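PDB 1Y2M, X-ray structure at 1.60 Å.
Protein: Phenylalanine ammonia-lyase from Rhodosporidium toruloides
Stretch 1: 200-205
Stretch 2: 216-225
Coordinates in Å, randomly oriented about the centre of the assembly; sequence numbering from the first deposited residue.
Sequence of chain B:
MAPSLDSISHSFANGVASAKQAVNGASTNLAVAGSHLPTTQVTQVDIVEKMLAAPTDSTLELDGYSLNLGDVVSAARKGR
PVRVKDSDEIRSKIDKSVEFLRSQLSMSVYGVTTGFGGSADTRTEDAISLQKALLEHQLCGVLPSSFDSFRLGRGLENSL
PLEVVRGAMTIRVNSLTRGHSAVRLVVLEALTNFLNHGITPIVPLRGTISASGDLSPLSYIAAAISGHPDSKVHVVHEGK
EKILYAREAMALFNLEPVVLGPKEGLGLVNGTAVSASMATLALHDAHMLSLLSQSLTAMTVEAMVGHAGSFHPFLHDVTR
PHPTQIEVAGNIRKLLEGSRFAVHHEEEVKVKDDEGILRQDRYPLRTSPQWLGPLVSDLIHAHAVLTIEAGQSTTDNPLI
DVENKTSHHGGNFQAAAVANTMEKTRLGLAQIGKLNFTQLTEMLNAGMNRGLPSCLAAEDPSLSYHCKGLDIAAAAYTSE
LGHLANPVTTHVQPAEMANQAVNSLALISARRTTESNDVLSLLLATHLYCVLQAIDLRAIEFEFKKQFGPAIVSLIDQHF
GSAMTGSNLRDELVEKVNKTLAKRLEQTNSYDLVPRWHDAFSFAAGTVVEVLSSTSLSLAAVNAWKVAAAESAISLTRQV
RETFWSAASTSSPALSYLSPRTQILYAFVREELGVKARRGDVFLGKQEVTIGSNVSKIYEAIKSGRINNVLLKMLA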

# COMPACT_ATOMS: atom_id res chain seq x y z
N THR B 200 -16.91 -31.59 -8.59
CA THR B 200 -16.19 -30.50 -7.95
C THR B 200 -17.21 -29.55 -7.33
O THR B 200 -18.06 -28.97 -8.04
N PRO B 201 -17.20 -29.47 -5.99
CA PRO B 201 -18.11 -28.59 -5.31
C PRO B 201 -18.02 -27.15 -5.78
O PRO B 201 -16.94 -26.65 -6.05
N ILE B 202 -19.17 -26.51 -5.84
CA ILE B 202 -19.25 -25.10 -6.15
C ILE B 202 -19.11 -24.38 -4.80
O ILE B 202 -19.92 -24.58 -3.88
N VAL B 203 -18.06 -23.57 -4.67
CA VAL B 203 -17.72 -22.99 -3.39
C VAL B 203 -17.58 -21.48 -3.59
O VAL B 203 -17.01 -21.05 -4.57
N PRO B 204 -18.11 -20.68 -2.67
CA PRO B 204 -17.93 -19.23 -2.80
C PRO B 204 -16.45 -18.82 -2.84
O PRO B 204 -15.62 -19.38 -2.15
N LEU B 205 -16.16 -17.77 -3.59
CA LEU B 205 -14.81 -17.23 -3.75
C LEU B 205 -14.36 -16.61 -2.45
O LEU B 205 -13.19 -16.71 -2.04
N SER B 216 -15.16 -21.69 5.80
CA SER B 216 -16.33 -21.64 4.97
C SER B 216 -16.15 -22.50 3.71
O SER B 216 -16.96 -23.40 3.48
N PRO B 217 -15.08 -22.27 2.94
CA PRO B 217 -14.97 -23.12 1.73
C PRO B 217 -14.86 -24.61 2.01
O PRO B 217 -15.45 -25.46 1.30
N LEU B 218 -14.12 -24.98 3.05
CA LEU B 218 -14.03 -26.38 3.42
C LEU B 218 -15.41 -26.91 3.87
O LEU B 218 -15.72 -28.10 3.68
N SER B 219 -16.24 -26.06 4.48
CA SER B 219 -17.61 -26.48 4.82
C SER B 219 -18.44 -26.79 3.59
O SER B 219 -19.24 -27.69 3.64
N TYR B 220 -18.24 -26.05 2.51
CA TYR B 220 -18.93 -26.37 1.27
C TYR B 220 -18.50 -27.73 0.75
O TYR B 220 -19.34 -28.50 0.27
N ILE B 221 -17.21 -28.05 0.86
CA ILE B 221 -16.76 -29.38 0.45
C ILE B 221 -17.38 -30.48 1.30
O ILE B 221 -17.92 -31.47 0.77
N ALA B 222 -17.41 -30.29 2.60
CA ALA B 222 -18.00 -31.24 3.50
C ALA B 222 -19.50 -31.43 3.28
O ALA B 222 -20.03 -32.53 3.32
N ALA B 223 -20.19 -30.32 3.04
CA ALA B 223 -21.62 -30.37 2.74
C ALA B 223 -21.93 -31.17 1.46
O ALA B 223 -22.92 -31.87 1.38
N ALA B 224 -21.06 -31.02 0.45
CA ALA B 224 -21.22 -31.72 -0.79
C ALA B 224 -21.09 -33.24 -0.59
O ALA B 224 -22.00 -33.97 -1.01
N ILE B 225 -20.00 -33.72 0.01
CA ILE B 225 -19.87 -35.16 0.20
C ILE B 225 -20.93 -35.76 1.12
O ILE B 225 -21.21 -36.96 1.09

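Packing of the segment 200-205 against the helix 216-225 in phenylalanine ammonia-lyase. The contact is almost wholly apolar: no hydrogen bond crosses between the stretches, and 322 Å² of surface, summed over both sides, is buried between them. At its centre lies Val203, whose CA-to-CB bond runs sideways to the helix. With chi1 at 179° (t), both methyls lie near Tyr220 CB; CG1 also meets Pro217, and CG2 also nears Ile221. Val203 CG1 is 3.4 Å from Pro217 CB, a tight approach for two aliphatic carbons. Val203 CG2 lies 3.9 Å from Tyr220 CB and, more loosely, 4.4 Å from Ile221 CG1, so the valine rests against successive turns of the helix. The backbones come close here, the CA of Val203 lying 5.8 Å from the CA of Pro217. The CA-to-CB bond of Pro217 runs sideways, its ring in the C-gamma endo pucker.

The CA-to-CB bond of Tyr220 points toward the segment, and the residue has the largest covered area of any in the contact. Its rotamer, chi1 -77° (m) and chi2 -99°, lays one ring face beneath Pro204. Pro204 CD stands 3.4 Å from the centroid of the Tyr220 ring and only 6° off the ring normal, a CH-pi contact centred over the face; the closest atom pair is Pro204 CD to Tyr220 CE2, at 3.5 Å. A proline CD suits this role, because its hydrogens are slightly polarised by the neighbouring nitrogen and can be directed at the pi cloud. The CA-to-CB bond of Pro204 also points toward the helix, its ring C-gamma exo. Val203 CG1 approaches the tyrosine ring obliquely.

Toward the start of the segment, Pro201 repeats the theme with a second proline whose CA-to-CB bond points toward the helix, again C-gamma exo. Its CG touches two helix side chains: Pro201 CG is 3.8 Å from Ala224 CB and 4.2 Å from Ile221 CG1. The CA-to-CB bond of Ala224 points toward the segment and offers a single methyl, while Ile221, its CA-to-CB bond sideways and its rotamer m, t (chi1 -71°, chi2 162°), extends CG1 to both Pro201 and Val203. The CA atoms of Pro201 and Ile221 are 6.0 Å apart. Tyr220, Ile221 and Ala224, together with Pro217, follow the three- and four-residue spacing that gathers side chains along one side of a helix.

Around these contacts, the CA-to-CB bonds of Thr200, Ile202 and Leu205 point away from the helix, as do those of Leu218 and Ala222 from the segment. Ile202 contributes mainly through its backbone: Ile202 O lies 3.9 Å from Tyr220 CD1, oblique to the ring and without a hydrogen bond.

The polar edge belongs to groups satisfied outside the interface. Tyr220 OH and Ser216 OG form hydrogen bonds elsewhere in the structure, and Ser219 OG bonds to a residue just beyond one of the stretches. Within the helix, Ala224 N donates to Tyr220 O at 3.1 Å; that carbonyl is also Pro201's neighbour, Pro201 CB lying 4.4 Å from Tyr220 O.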

# COMPACT_ATOMS: atom_id res chain seq x y z
CB THR B 200 -15.29 -29.69 -8.92
OG1 THR B 200 -14.45 -30.55 -9.69
CG2 THR B 200 -14.40 -28.76 -8.13
CB PRO B 201 -17.70 -28.72 -3.85
CG PRO B 201 -17.17 -30.11 -3.73
CD PRO B 201 -16.43 -30.31 -5.04
CB ILE B 202 -20.60 -24.76 -6.83
CG1 ILE B 202 -20.68 -25.42 -8.18
CG2 ILE B 202 -20.80 -23.25 -6.93
CD1 ILE B 202 -19.61 -25.03 -9.15
CB VAL B 203 -16.35 -23.58 -2.93
CG1 VAL B 203 -15.88 -23.00 -1.59
CG2 VAL B 203 -16.37 -25.11 -2.89
CB PRO B 204 -18.58 -18.68 -1.51
CG PRO B 204 -19.58 -19.74 -1.13
CD PRO B 204 -18.90 -21.05 -1.48
CB LEU B 205 -14.82 -16.12 -4.80
CG LEU B 205 -13.48 -15.45 -5.10
CD1 LEU B 205 -12.45 -16.46 -5.53
CD2 LEU B 205 -13.66 -14.44 -6.16
CB SER B 216 -16.72 -20.19 4.65
OG SER B 216 -17.94 -20.21 3.92
CB PRO B 217 -13.71 -22.60 1.05
CG PRO B 217 -12.96 -21.84 2.06
CD PRO B 217 -14.01 -21.26 2.97
CB LEU B 218 -13.02 -26.60 4.53
CG LEU B 218 -11.55 -26.45 4.06
CD1 LEU B 218 -10.60 -26.52 5.18
CD2 LEU B 218 -11.16 -27.54 3.10
CB SER B 219 -18.32 -25.43 5.69
OG SER B 219 -17.65 -25.39 6.97
CB TYR B 220 -18.79 -25.28 0.20
CG TYR B 220 -19.67 -24.09 0.46
CD1 TYR B 220 -20.87 -23.96 -0.19
CD2 TYR B 220 -19.31 -23.11 1.36
CE1 TYR B 220 -21.70 -22.91 0.09
CE2 TYR B 220 -20.14 -22.02 1.62
CZ TYR B 220 -21.33 -21.94 0.98
OH TYR B 220 -22.18 -20.88 1.27
CB ILE B 221 -15.23 -29.44 0.46
CG1 ILE B 221 -14.71 -28.59 -0.68
CG2 ILE B 221 -14.70 -30.84 0.35
CD1 ILE B 221 -13.22 -28.19 -0.58
CB ALA B 222 -17.75 -30.81 4.93
CB ALA B 223 -22.17 -28.97 2.65
CB ALA B 224 -20.27 -31.21 -1.83
CB ILE B 225 -18.44 -35.59 0.66
CG1 ILE B 225 -18.05 -34.96 2.01
CG2 ILE B 225 -17.45 -35.24 -0.40
CD1 ILE B 225 -16.83 -35.63 2.64